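Local coordinates for phenylacetic acid degradation protein PaaI (Thermus thermophilus HB8, PDB 1WLU) that probably hydrolyses acyl-CoA thioesters as a hot dog fold thioesterase linked to phenylacetic acid degradation, at residues A45-A50 and V80-V85. Numbering follows the deposited sequence.
Sequences ALADSA and VEARAV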
ATOM      1  N   ALA A  45      -2.881  14.467  -5.069  1.00 12.95           N
ATOM      2  CA  ALA A  45      -4.134  15.004  -5.591  1.00 13.18           C
ATOM      3  C   ALA A  45      -4.163  14.895  -7.112  1.00 12.80           C
ATOM      4  O   ALA A  45      -5.200  14.589  -7.704  1.00 13.19           O
ATOM      5  CB  ALA A  45      -4.301  16.457  -5.165  1.00 13.58           C
ATOM      6  N   LEU A  46      -3.021  15.151  -7.738  1.00 13.07           N
ATOM      7  CA  LEU A  46      -2.907  15.064  -9.188  1.00 12.68           C
ATOM      8  C   LEU A  46      -3.176  13.631  -9.646  1.00 13.00           C
ATOM      9  O   LEU A  46      -3.997  13.394 -10.531  1.00 13.50           O
ATOM     10  CB  LEU A  46      -1.504  15.493  -9.624  1.00 14.50           C
ATOM     11  CG  LEU A  46      -1.198  15.428 -11.120  1.00 15.57           C
ATOM     12  CD1 LEU A  46      -1.966  16.524 -11.848  1.00 18.34           C
ATOM     13  CD2 LEU A  46       0.294  15.601 -11.339  1.00 17.72           C
ATOM     14  N   ALA A  47      -2.484  12.675  -9.033  1.00 12.50           N
ATOM     15  CA  ALA A  47      -2.657  11.272  -9.393  1.00 12.56           C
ATOM     16  C   ALA A  47      -4.071  10.795  -9.095  1.00 12.88           C
ATOM     17  O   ALA A  47      -4.686  10.103  -9.907  1.00 13.03           O
ATOM     18  CB  ALA A  47      -1.647  10.416  -8.638  1.00 12.09           C
ATOM     19  N   ASP A  48      -4.583  11.173  -7.929  1.00 12.80           N
ATOM     20  CA  ASP A  48      -5.922  10.782  -7.513  1.00 13.20           C
ATOM     21  C   ASP A  48      -6.981  11.311  -8.472  1.00 14.10           C
ATOM     22  O   ASP A  48      -7.992  10.651  -8.713  1.00 14.04           O
ATOM     23  CB  ASP A  48      -6.202  11.302  -6.103  1.00 14.66           C
ATOM     24  CG  ASP A  48      -7.511  10.797  -5.552  1.00 17.48           C
ATOM     25  OD1 ASP A  48      -7.631   9.572  -5.353  1.00 21.61           O
ATOM     26  OD2 ASP A  48      -8.421  11.617  -5.324  1.00 18.77           O
ATOM     27  N   SER A  49      -6.753  12.503  -9.013  1.00 13.59           N
ATOM     28  CA  SER A  49      -7.705  13.091  -9.950  1.00 13.98           C
ATOM     29  C   SER A  49      -7.764  12.281 -11.247  1.00 13.60           C
ATOM     30  O   SER A  49      -8.846  12.045 -11.783  1.00 13.99           O
ATOM     31  CB  SER A  49      -7.334  14.547 -10.242  1.00 14.37           C
ATOM     32  OG  SER A  49      -7.465  15.342  -9.073  1.00 15.77           O
ATOM     33  N   ALA A  50      -6.606  11.856 -11.749  1.00 12.60           N
ATOM     34  CA  ALA A  50      -6.568  11.050 -12.968  1.00 12.22           C
ATOM     35  C   ALA A  50      -7.228   9.698 -12.678  1.00 13.11           C
ATOM     36  O   ALA A  50      -7.962   9.160 -13.505  1.00 13.55           O
ATOM     37  CB  ALA A  50      -5.127  10.853 -13.417  1.00 12.42           C
ATOM     38  N   VAL A  80       3.858  18.816 -14.444  1.00 16.66           N
ATOM     39  CA  VAL A  80       3.699  17.409 -14.116  1.00 16.32           C
ATOM     40  C   VAL A  80       2.390  16.838 -14.654  1.00 15.66           C
ATOM     41  O   VAL A  80       1.395  17.550 -14.784  1.00 15.37           O
ATOM     42  CB  VAL A  80       3.778  17.222 -12.580  1.00 18.35           C
ATOM     43  CG1 VAL A  80       2.666  18.005 -11.909  1.00 20.53           C
ATOM     44  CG2 VAL A  80       3.720  15.750 -12.216  1.00 19.05           C
ATOM     45  N   GLU A  81       2.413  15.547 -14.972  1.00 14.76           N
ATOM     46  CA  GLU A  81       1.251  14.840 -15.500  1.00 16.08           C
ATOM     47  C   GLU A  81       1.026  13.540 -14.743  1.00 14.18           C
ATOM     48  O   GLU A  81       1.976  12.925 -14.258  1.00 15.02           O
ATOM     49  CB  GLU A  81       1.464  14.479 -16.973  1.00 19.06           C
ATOM     50  CG  GLU A  81       1.295  15.601 -17.969  1.00 23.06           C
ATOM     51  CD  GLU A  81       1.678  15.163 -19.370  1.00 22.56           C
ATOM     52  OE1 GLU A  81       1.608  13.945 -19.656  1.00 24.95           O
ATOM     53  OE2 GLU A  81       2.043  16.034 -20.187  1.00 27.57           O
ATOM     54  N   ALA A  82      -0.232  13.128 -14.651  1.00 13.16           N
ATOM     55  CA  ALA A  82      -0.591  11.867 -14.011  1.00 13.12           C
ATOM     56  C   ALA A  82      -1.341  11.076 -15.079  1.00 13.42           C
ATOM     57  O   ALA A  82      -2.398  11.500 -15.556  1.00 13.76           O
ATOM     58  CB  ALA A  82      -1.474  12.107 -12.802  1.00 12.94           C
ATOM     59  N   ARG A  83      -0.771   9.939 -15.465  1.00 12.51           N
ATOM     60  CA  ARG A  83      -1.339   9.082 -16.500  1.00 13.17           C
ATOM     61  C   ARG A  83      -1.939   7.825 -15.892  1.00 13.01           C
ATOM     62  O   ARG A  83      -1.212   6.947 -15.422  1.00 12.84           O
ATOM     63  CB  ARG A  83      -0.244   8.715 -17.501  1.00 13.50           C
ATOM     64  CG  ARG A  83       0.481   9.932 -18.051  1.00 16.26           C
ATOM     65  CD  ARG A  83       1.768   9.553 -18.746  1.00 19.61           C
ATOM     66  NE  ARG A  83       2.457  10.730 -19.270  1.00 21.65           N
ATOM     67  CZ  ARG A  83       3.639  10.692 -19.874  1.00 21.84           C
ATOM     68  NH1 ARG A  83       4.266   9.535 -20.029  1.00 23.16           N
ATOM     69  NH2 ARG A  83       4.188  11.811 -20.330  1.00 23.83           N
ATOM     70  N   ALA A  84      -3.266   7.738 -15.912  1.00 12.51           N
ATOM     71  CA  ALA A  84      -3.974   6.601 -15.339  1.00 11.56           C
ATOM     72  C   ALA A  84      -4.396   5.574 -16.378  1.00 13.06           C
ATOM     73  O   ALA A  84      -4.967   5.920 -17.413  1.00 13.63           O
ATOM     74  CB  ALA A  84      -5.201   7.092 -14.571  1.00 13.18           C
ATOM     75  N   VAL A  85      -4.099   4.310 -16.095  1.00 12.52           N
ATOM     76  CA  VAL A  85      -4.468   3.209 -16.974  1.00 13.33           C
ATOM     77  C   VAL A  85      -5.131   2.129 -16.127  1.00 13.91           C
ATOM     78  O   VAL A  85      -4.812   1.957 -14.951  1.00 14.08           O
ATOM     79  CB  VAL A  85      -3.245   2.604 -17.702  1.00 14.36           C
ATOM     80  CG1 VAL A  85      -2.564   3.665 -18.548  1.00 15.42           C
ATOM     81  CG2 VAL A  85      -2.274   2.004 -16.700  1.00 16.41           C
TER
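With Leu46 CG anti to its backbone N (chi1 179°) and Val80 holding CG1 between its backbone N and carbonyl carbon (chi1 61°), the two side chains reach each other tip to tip where the hot dog helix 40-56 lies on its sheet. Leu46 CD2 meets both methyls of Val80 and is tight against CG1, at 3.4 Å. Further along, the strand turns small residues, Ala82 and Ala84, to the helix. Ala82 CB enters the helix surface between Leu46 and Ala50, 3.7 Å from Leu46 CG and, at the same distance, touching Ala47 CA. Such short side chains let the segment axes approach to 7.4 Å, the two running in roughly the same direction at 35°. Val23 and Val98, from the neighbouring strands, extend this buried apolar layer. Glu81 and Arg83, whose CB atoms are directed away from the helix, form a salt bridge, with weak bonds from Arg83 NE and NH2 to Glu81 OE1, in plane at the guanidinium edge. On the flank of the helix, Ser49 OG hydrogen-bonds to Ala45 O and to His39 NE2 of the second subunit, so the same helix also joins the subunit interface. At the far end, Ala84 CB sits 3.6 Å from Ala50 O.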